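Local coordinates for protein enoyl-CoA hydratase (Mycobacterium avium subsp. paratuberculosis, PDB 4LK5) that probably catalyses the reversible addition of water to the double bond of enoyl-CoA thioesters, at residues G89-G95 and V135-A141; A160-L164 and P197-A202; S271-G277 and P287-D291. All blocks are in the same frame, centred on the assembly; numbering follows the deposited sequence.

Interaction 1: G89-G95 and V135-A141; sequences GRGFSSG and VVQGPAA
With chi1 at 170°, Phe92 carries its ring away from its own N and against Val136, whose CG2 stands beside its own N, anti to the carbonyl carbon. That methyl lies 4.2 Å from the centroid of the Phe92 ring, a CH-pi contact over one face, while Phe92 CB rests 4.0 Å from Val136 CG1. The broad face of the ring suits the Val136 methyl; Ala140 CB touches CD2 obliquely, and Phe92 CD1 comes to 3.3 Å from Val135 O. The backbones join at the same place. Phe92 N gives a 2.9 Å bond to Pro139 O, which Ser93 N also reaches weakly; Ala141 N bonds Ser93 O at 3.0 Å. Gly138, lacking a side chain, lets Arg90 O come within 3.3 Å of its CA. Next to these bonds Ser93 OG accepts from Gly95 N in an ST turn, and it also bonds Asn57 O. In the crotonase fold, chain just beyond two such segments supplies the peptide N-H groups of the oxyanion hole, and the chain following these two probably does the same here. The hydrogen bonding across the contact draws on main-chain atoms alone; the Phe92 ring adds the main apolar contact.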
loop_
_atom_site.group_PDB
_atom_site.type_symbol
_atom_site.label_atom_id
_atom_site.label_comp_id
_atom_site.label_asym_id
_atom_site.label_seq_id
_atom_site.Cartn_x
_atom_site.Cartn_y
_atom_site.Cartn_z
ATOM N N GLY C 89 28.669 8.470 12.684
ATOM C CA GLY C 89 29.626 7.930 11.736
ATOM C C GLY C 89 28.986 7.347 10.491
ATOM O O GLY C 89 28.147 7.969 9.885
ATOM N N ARG C 90 29.402 6.144 10.118
ATOM C CA ARG C 90 29.048 5.556 8.826
ATOM C C ARG C 90 27.575 5.107 8.759
ATOM O O ARG C 90 26.879 5.394 7.774
ATOM C CB ARG C 90 29.979 4.369 8.519
ATOM C CG ARG C 90 29.839 3.805 7.114
ATOM C CD ARG C 90 30.574 2.482 6.978
ATOM N NE ARG C 90 29.833 1.524 6.141
ATOM C CZ ARG C 90 29.864 0.197 6.300
ATOM N NH1 ARG C 90 30.595 -0.352 7.271
ATOM N NH2 ARG C 90 29.153 -0.600 5.496
ATOM N N GLY C 91 27.117 4.418 9.807
ATOM C CA GLY C 91 25.820 3.733 9.811
ATOM C C GLY C 91 24.714 4.490 10.511
ATOM O O GLY C 91 24.968 5.478 11.198
ATOM N N PHE C 92 23.476 4.034 10.284
ATOM C CA PHE C 92 22.313 4.531 10.992
ATOM C C PHE C 92 22.093 3.632 12.217
ATOM O O PHE C 92 22.179 4.100 13.330
ATOM C CB PHE C 92 21.082 4.534 10.075
ATOM C CG PHE C 92 19.787 4.812 10.801
ATOM C CD1 PHE C 92 19.485 6.096 11.248
ATOM C CD2 PHE C 92 18.877 3.776 11.060
ATOM C CE1 PHE C 92 18.297 6.355 11.928
ATOM C CE2 PHE C 92 17.676 4.041 11.733
ATOM C CZ PHE C 92 17.391 5.327 12.174
ATOM N N SER C 93 21.783 2.354 11.991
ATOM C CA SER C 93 21.907 1.298 13.009
ATOM C C SER C 93 21.789 -0.062 12.369
ATOM O O SER C 93 20.889 -0.289 11.540
ATOM C CB SER C 93 20.852 1.370 14.105
ATOM O OG SER C 93 20.702 0.079 14.709
ATOM N N SER C 94 22.674 -0.967 12.801
ATOM C CA SER C 94 22.674 -2.358 12.354
ATOM C C SER C 94 21.665 -3.206 13.123
ATOM O O SER C 94 21.593 -4.420 12.930
ATOM C CB SER C 94 24.073 -2.979 12.471
ATOM O OG SER C 94 24.535 -2.937 13.804
ATOM N N GLY C 95 20.884 -2.580 13.992
ATOM C CA GLY C 95 19.778 -3.263 14.623
ATOM C C GLY C 95 20.218 -3.877 15.929
ATOM O O GLY C 95 21.188 -3.418 16.538
ATOM N N VAL C 135 16.979 9.996 9.976
ATOM C CA VAL C 135 18.075 10.542 9.223
ATOM C C VAL C 135 19.029 9.410 8.935
ATOM O O VAL C 135 19.805 9.040 9.781
ATOM C CB VAL C 135 18.817 11.592 10.078
ATOM C CG1 VAL C 135 20.032 12.120 9.329
ATOM C CG2 VAL C 135 17.877 12.718 10.462
ATOM N N VAL C 136 18.979 8.871 7.733
ATOM C CA VAL C 136 19.633 7.614 7.443
ATOM C C VAL C 136 20.853 7.871 6.537
ATOM O O VAL C 136 20.683 8.026 5.343
ATOM C CB VAL C 136 18.588 6.643 6.839
ATOM C CG1 VAL C 136 19.163 5.260 6.619
ATOM C CG2 VAL C 136 17.391 6.519 7.775
ATOM N N GLN C 137 22.064 7.955 7.113
ATOM C CA GLN C 137 23.267 8.324 6.312
ATOM C C GLN C 137 23.938 7.086 5.774
ATOM O O GLN C 137 24.703 7.183 4.837
ATOM C CB GLN C 137 24.355 9.175 7.035
ATOM C CG GLN C 137 24.045 9.797 8.390
ATOM C CD GLN C 137 24.040 8.763 9.505
ATOM O OE1 GLN C 137 24.862 7.815 9.539
ATOM N NE2 GLN C 137 23.075 8.923 10.427
ATOM N N GLY C 138 23.666 5.927 6.367
ATOM C CA GLY C 138 24.275 4.704 5.879
ATOM C C GLY C 138 23.417 3.480 6.076
ATOM O O GLY C 138 22.224 3.549 5.908
ATOM N N PRO C 139 24.030 2.335 6.415
ATOM C CA PRO C 139 23.229 1.109 6.581
ATOM C C PRO C 139 22.154 1.187 7.660
ATOM O O PRO C 139 22.354 1.817 8.717
ATOM C CB PRO C 139 24.277 0.049 6.931
ATOM C CG PRO C 139 25.553 0.557 6.334
ATOM C CD PRO C 139 25.484 2.060 6.391
ATOM N N ALA C 140 20.993 0.609 7.335
ATOM C CA ALA C 140 19.895 0.354 8.278
ATOM C C ALA C 140 19.576 -1.135 8.192
ATOM O O ALA C 140 19.287 -1.682 7.103
ATOM C CB ALA C 140 18.661 1.161 7.901
ATOM N N ALA C 141 19.608 -1.814 9.320
ATOM C CA ALA C 141 19.378 -3.263 9.291
ATOM C C ALA C 141 18.573 -3.728 10.479
ATOM O O ALA C 141 18.642 -3.131 11.548
ATOM C CB ALA C 141 20.714 -3.990 9.232
#

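Interaction 2: A160-L164 and P197-A202; sequences AFFML and PERLPA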
loop_
_atom_site.group_PDB
_atom_site.type_symbol
_atom_site.label_atom_id
_atom_site.label_comp_id
_atom_site.label_asym_id
_atom_site.label_seq_id
_atom_site.Cartn_x
_atom_site.Cartn_y
_atom_site.Cartn_z
ATOM N N ALA C 160 23.049 5.248 1.845
ATOM C CA ALA C 160 22.211 4.400 2.676
ATOM C C ALA C 160 21.667 3.200 1.961
ATOM O O ALA C 160 21.488 3.213 0.761
ATOM C CB ALA C 160 21.057 5.208 3.230
ATOM N N PHE C 161 21.401 2.156 2.731
ATOM C CA PHE C 161 20.559 1.058 2.279
ATOM C C PHE C 161 19.776 0.451 3.435
ATOM O O PHE C 161 20.111 0.639 4.604
ATOM C CB PHE C 161 21.350 -0.028 1.551
ATOM C CG PHE C 161 22.343 -0.770 2.425
ATOM C CD1 PHE C 161 21.921 -1.822 3.270
ATOM C CD2 PHE C 161 23.707 -0.429 2.404
ATOM C CE1 PHE C 161 22.824 -2.511 4.074
ATOM C CE2 PHE C 161 24.605 -1.121 3.198
ATOM C CZ PHE C 161 24.165 -2.161 4.035
ATOM N N PHE C 162 18.742 -0.302 3.070
ATOM C CA PHE C 162 17.856 -0.912 4.007
ATOM C C PHE C 162 17.866 -2.425 3.873
ATOM O O PHE C 162 17.900 -2.977 2.777
ATOM C CB PHE C 162 16.448 -0.347 3.801
ATOM C CG PHE C 162 16.370 1.127 4.037
ATOM C CD1 PHE C 162 16.790 2.033 3.050
ATOM C CD2 PHE C 162 15.940 1.623 5.243
ATOM C CE1 PHE C 162 16.733 3.407 3.273
ATOM C CE2 PHE C 162 15.899 2.993 5.474
ATOM C CZ PHE C 162 16.303 3.884 4.491
HETATM N N MSE C 163 17.852 -3.111 5.005
HETATM C CA MSE C 163 17.764 -4.552 4.941
HETATM C C MSE C 163 17.142 -5.159 6.167
HETATM O O MSE C 163 17.670 -5.051 7.278
HETATM C CB MSE C 163 19.140 -5.160 4.744
HETATM C CG MSE C 163 18.890 -6.656 4.647
HETATM SE SE MSE C 163 20.484 -7.487 3.917
HETATM C CE MSE C 163 21.636 -6.895 5.406
ATOM N N LEU C 164 16.019 -5.833 5.954
ATOM C CA LEU C 164 15.389 -6.592 6.994
ATOM C C LEU C 164 16.136 -7.902 7.176
ATOM O O LEU C 164 15.749 -8.921 6.624
ATOM C CB LEU C 164 13.962 -6.876 6.602
ATOM C CG LEU C 164 13.054 -5.664 6.611
ATOM C CD1 LEU C 164 11.637 -6.173 6.372
ATOM C CD2 LEU C 164 13.132 -4.924 7.922
ATOM N N PRO C 197 15.767 -11.217 2.120
ATOM C CA PRO C 197 16.424 -9.951 2.392
ATOM C C PRO C 197 17.619 -9.697 1.478
ATOM O O PRO C 197 18.370 -10.630 1.157
ATOM C CB PRO C 197 16.834 -10.080 3.843
ATOM C CG PRO C 197 16.913 -11.541 4.079
ATOM C CD PRO C 197 15.866 -12.160 3.244
ATOM N N GLU C 198 17.732 -8.444 1.031
ATOM C CA GLU C 198 18.817 -7.922 0.175
ATOM C C GLU C 198 19.081 -6.485 0.620
ATOM O O GLU C 198 18.232 -5.843 1.241
ATOM C CB GLU C 198 18.396 -7.870 -1.303
ATOM C CG GLU C 198 18.468 -9.192 -2.062
ATOM C CD GLU C 198 19.881 -9.750 -2.129
ATOM O OE1 GLU C 198 20.851 -8.985 -1.880
ATOM O OE2 GLU C 198 20.024 -10.951 -2.417
ATOM N N ARG C 199 20.256 -5.966 0.290
ATOM C CA ARG C 199 20.589 -4.572 0.581
ATOM C C ARG C 199 19.824 -3.735 -0.405
ATOM O O ARG C 199 20.165 -3.684 -1.580
ATOM C CB ARG C 199 22.102 -4.328 0.438
ATOM C CG ARG C 199 22.917 -5.083 1.475
ATOM C CD ARG C 199 24.410 -4.857 1.407
ATOM N NE ARG C 199 25.093 -5.675 2.430
ATOM C CZ ARG C 199 26.304 -5.425 2.937
ATOM N NH1 ARG C 199 27.003 -4.368 2.532
ATOM N NH2 ARG C 199 26.823 -6.236 3.852
ATOM N N LEU C 200 18.761 -3.109 0.062
ATOM C CA LEU C 200 17.919 -2.290 -0.803
ATOM C C LEU C 200 18.475 -0.848 -0.807
ATOM O O LEU C 200 18.323 -0.152 0.190
ATOM C CB LEU C 200 16.471 -2.300 -0.305
ATOM C CG LEU C 200 15.572 -1.466 -1.217
ATOM C CD1 LEU C 200 15.003 -2.325 -2.315
ATOM C CD2 LEU C 200 14.452 -0.811 -0.439
ATOM N N PRO C 201 19.100 -0.400 -1.923
ATOM C CA PRO C 201 19.688 0.964 -1.931
ATOM C C PRO C 201 18.660 2.097 -1.946
ATOM O O PRO C 201 17.609 2.031 -2.616
ATOM C CB PRO C 201 20.530 1.005 -3.219
ATOM C CG PRO C 201 19.851 0.020 -4.131
ATOM C CD PRO C 201 19.208 -1.056 -3.247
ATOM N N ALA C 202 19.016 3.138 -1.216
ATOM C CA ALA C 202 18.191 4.307 -1.027
ATOM C C ALA C 202 17.359 4.618 -2.243
ATOM O O ALA C 202 16.147 4.801 -2.153
ATOM C CB ALA C 202 19.075 5.494 -0.699
#
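Arg199 crosses one face of the Phe161 ring at the rim of the small three-stranded sheet of the crotonase fold, where strand 200-201 pairs antiparallel with strand 161-163. Beginning at the backbone, Arg199 CB sits 3.8 Å from Phe161 CD1, and CG is 3.7 Å from Phe161 CE1, over the ring face. Arg199 CD makes a CH-pi contact at 4.0 Å from the ring centroid, displaced toward the rim. The chain runs straight from CG to NE, carrying NH1 to 3.9 Å from Phe161 CZ, with the guanidinium turned just 16° from the ring plane. A long aliphatic stem with a flat charged end is well matched to this half-exposed site: methylenes cover the ring while the charge stays near the surface. On the other face of the sheet, Phe162 and Leu200 form a hydrogen-bonded pair, buried beside Val136 and Trp208. Pro197 CB packs on CG of Met163, a selenomethionine. Glu198 turns away and forms a salt bridge with Arg230 of the second subunit, linking this edge to the trimer. At the far end Ala202 N bonds Ala160 O at 3.2 Å, and between Leu200 N and Phe162 O the bond is 2.9 Å.

Interaction 3: S271-G277 and P287-D291; sequences SPDFVEG and PNFTD
The C-terminal tail folds back against the first turn of helix 272-282, and Asp273 and Asp291 hold it there: each carboxylate accepts from the backbone N-H groups of the other segment. Asp291 OD2 receives Asp273 N at 2.9 Å, the donor coming from above the carboxylate plane. In return Asp273 OD1 takes Thr290 N at 3.1 Å in a nearly straight bond, and also Asp291 N, the two donors arriving from opposite faces of its plane. The two carboxylates stack with planes 11° apart, leaving Asp273 OD1 only 3.2 Å from Asp291 OD2. Two like charges so close might raise the proton affinity of the pair, an effect the three N-H donors and the helix N terminus would probably offset. Pro272, which needs no N-H in the first turn, lays its ring against Asp291, with CG 3.2 Å from OD1. In the crotonase family the C-terminal helices build the trimer interface, and here too the second subunit lies close: its Pro235 packs on Asp273, its Ser233 on Phe289 and its Val237 on Asp291. Phe289 sets CG beside its backbone N (chi1 -63°), bringing the ring edge to the helix: CE1 is 3.4 Å from Asp273 O, in the ring plane. Gly277 CA packs 4.4 Å from Phe289 CE1. One turn on from Asp273, Glu276 bends at chi2 (58°) toward the tail, and its OE2 accepts Asn288 N at 2.7 Å on the anti side; Arg285 is a second, long and weak ionic partner of the same oxygen.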
loop_
_atom_site.group_PDB
_atom_site.type_symbol
_atom_site.label_atom_id
_atom_site.label_comp_id
_atom_site.label_asym_id
_atom_site.label_seq_id
_atom_site.Cartn_x
_atom_site.Cartn_y
_atom_site.Cartn_z
ATOM N N SER C 271 15.726 -20.703 20.305
ATOM C CA SER C 271 15.745 -21.866 19.421
ATOM C C SER C 271 17.147 -22.084 18.818
ATOM O O SER C 271 17.964 -21.159 18.814
ATOM C CB SER C 271 14.696 -21.729 18.305
ATOM O OG SER C 271 13.385 -22.045 18.766
ATOM N N PRO C 272 17.425 -23.319 18.334
ATOM C CA PRO C 272 18.732 -23.654 17.779
ATOM C C PRO C 272 19.094 -22.916 16.487
ATOM O O PRO C 272 20.280 -22.714 16.231
ATOM C CB PRO C 272 18.650 -25.172 17.511
ATOM C CG PRO C 272 17.461 -25.661 18.223
ATOM C CD PRO C 272 16.545 -24.500 18.433
ATOM N N ASP C 273 18.094 -22.525 15.685
ATOM C CA ASP C 273 18.346 -21.796 14.424
ATOM C C ASP C 273 18.925 -20.394 14.679
ATOM O O ASP C 273 19.696 -19.907 13.873
ATOM C CB ASP C 273 17.078 -21.718 13.536
ATOM C CG ASP C 273 16.900 -22.951 12.603
ATOM O OD1 ASP C 273 17.472 -24.028 12.860
ATOM O OD2 ASP C 273 16.179 -22.850 11.587
ATOM N N PHE C 274 18.580 -19.755 15.801
ATOM C CA PHE C 274 19.097 -18.412 16.122
ATOM C C PHE C 274 20.604 -18.449 16.401
ATOM O O PHE C 274 21.384 -17.687 15.792
ATOM C CB PHE C 274 18.354 -17.805 17.320
ATOM C CG PHE C 274 18.953 -16.513 17.828
ATOM C CD1 PHE C 274 19.104 -15.423 16.980
ATOM C CD2 PHE C 274 19.375 -16.395 19.153
ATOM C CE1 PHE C 274 19.670 -14.236 17.440
ATOM C CE2 PHE C 274 19.946 -15.218 19.622
ATOM C CZ PHE C 274 20.086 -14.128 18.763
ATOM N N VAL C 275 21.019 -19.348 17.306
ATOM C CA VAL C 275 22.457 -19.544 17.617
ATOM C C VAL C 275 23.235 -19.866 16.325
ATOM O O VAL C 275 24.253 -19.230 16.010
ATOM C CB VAL C 275 22.665 -20.614 18.715
ATOM C CG1 VAL C 275 24.118 -21.063 18.769
ATOM C CG2 VAL C 275 22.199 -20.090 20.075
ATOM N N GLU C 276 22.731 -20.810 15.545
ATOM C CA GLU C 276 23.335 -21.070 14.239
ATOM C C GLU C 276 23.468 -19.803 13.385
ATOM O O GLU C 276 24.474 -19.593 12.720
ATOM C CB GLU C 276 22.538 -22.143 13.488
ATOM C CG GLU C 276 23.046 -22.489 12.084
ATOM C CD GLU C 276 24.495 -22.987 12.035
ATOM O OE1 GLU C 276 25.089 -23.261 13.098
ATOM O OE2 GLU C 276 25.030 -23.104 10.906
ATOM N N GLY C 277 22.460 -18.946 13.410
ATOM C CA GLY C 277 22.474 -17.763 12.553
ATOM C C GLY C 277 23.421 -16.672 13.009
ATOM O O GLY C 277 24.127 -16.075 12.207
ATOM N N PRO C 287 24.949 -20.132 7.236
ATOM C CA PRO C 287 24.310 -20.940 8.256
ATOM C C PRO C 287 23.779 -22.240 7.712
ATOM O O PRO C 287 23.463 -22.328 6.530
ATOM C CB PRO C 287 23.144 -20.059 8.714
ATOM C CG PRO C 287 22.813 -19.194 7.553
ATOM C CD PRO C 287 24.152 -18.913 6.942
ATOM N N ASN C 288 23.682 -23.233 8.589
ATOM C CA ASN C 288 23.008 -24.495 8.297
ATOM C C ASN C 288 21.795 -24.684 9.240
ATOM O O ASN C 288 21.937 -25.101 10.397
ATOM C CB ASN C 288 24.011 -25.657 8.402
ATOM C CG ASN C 288 23.493 -26.961 7.779
ATOM O OD1 ASN C 288 22.339 -27.069 7.349
ATOM N ND2 ASN C 288 24.362 -27.965 7.732
ATOM N N PHE C 289 20.602 -24.366 8.741
ATOM C CA PHE C 289 19.406 -24.407 9.580
ATOM C C PHE C 289 18.791 -25.803 9.600
ATOM O O PHE C 289 18.941 -26.551 8.640
ATOM C CB PHE C 289 18.399 -23.396 9.079
ATOM C CG PHE C 289 18.872 -21.994 9.160
ATOM C CD1 PHE C 289 18.961 -21.353 10.373
ATOM C CD2 PHE C 289 19.215 -21.304 8.013
ATOM C CE1 PHE C 289 19.398 -20.040 10.455
ATOM C CE2 PHE C 289 19.643 -19.987 8.084
ATOM C CZ PHE C 289 19.727 -19.350 9.308
ATOM N N THR C 290 18.112 -26.156 10.696
ATOM C CA THR C 290 17.566 -27.518 10.855
ATOM C C THR C 290 16.254 -27.628 11.646
ATOM O O THR C 290 15.742 -28.739 11.782
ATOM C CB THR C 290 18.579 -28.490 11.549
ATOM O OG1 THR C 290 18.517 -28.344 12.983
ATOM C CG2 THR C 290 20.017 -28.273 11.076
ATOM N N ASP C 291 15.724 -26.511 12.161
ATOM C CA ASP C 291 14.561 -26.510 13.071
ATOM C C ASP C 291 13.251 -26.998 12.446
ATOM O O ASP C 291 13.128 -27.032 11.229
ATOM C CB ASP C 291 14.371 -25.107 13.665
ATOM C CG ASP C 291 15.299 -24.832 14.871
ATOM O OD1 ASP C 291 15.854 -25.774 15.438
ATOM O OD2 ASP C 291 15.449 -23.673 15.293
#

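Overall arrangement
From the N terminus, the chain leaves strand 82-87, and interaction 1 closes the first loop, round the unmodelled residues 99-111 and helix 113-127, joining the loop after that strand to strands 132-136 and 139-141. Interaction 2 then closes a mostly helical excursion, through helices 177-185 and 187-195, onto strand 161-163. Their centres are about 10 Å apart, and the two are neighbours in one sheet: Ala140 and Phe161, and Ala140 and Met163, are probably linked by backbone bonds. Interaction 3, the shortest closure, brings the tail back to helix 272-282, about 23 Å from interaction 2 between centres. The three follow in series, neither nesting nor crossing; interactions 2 and 3 both touch the second subunit.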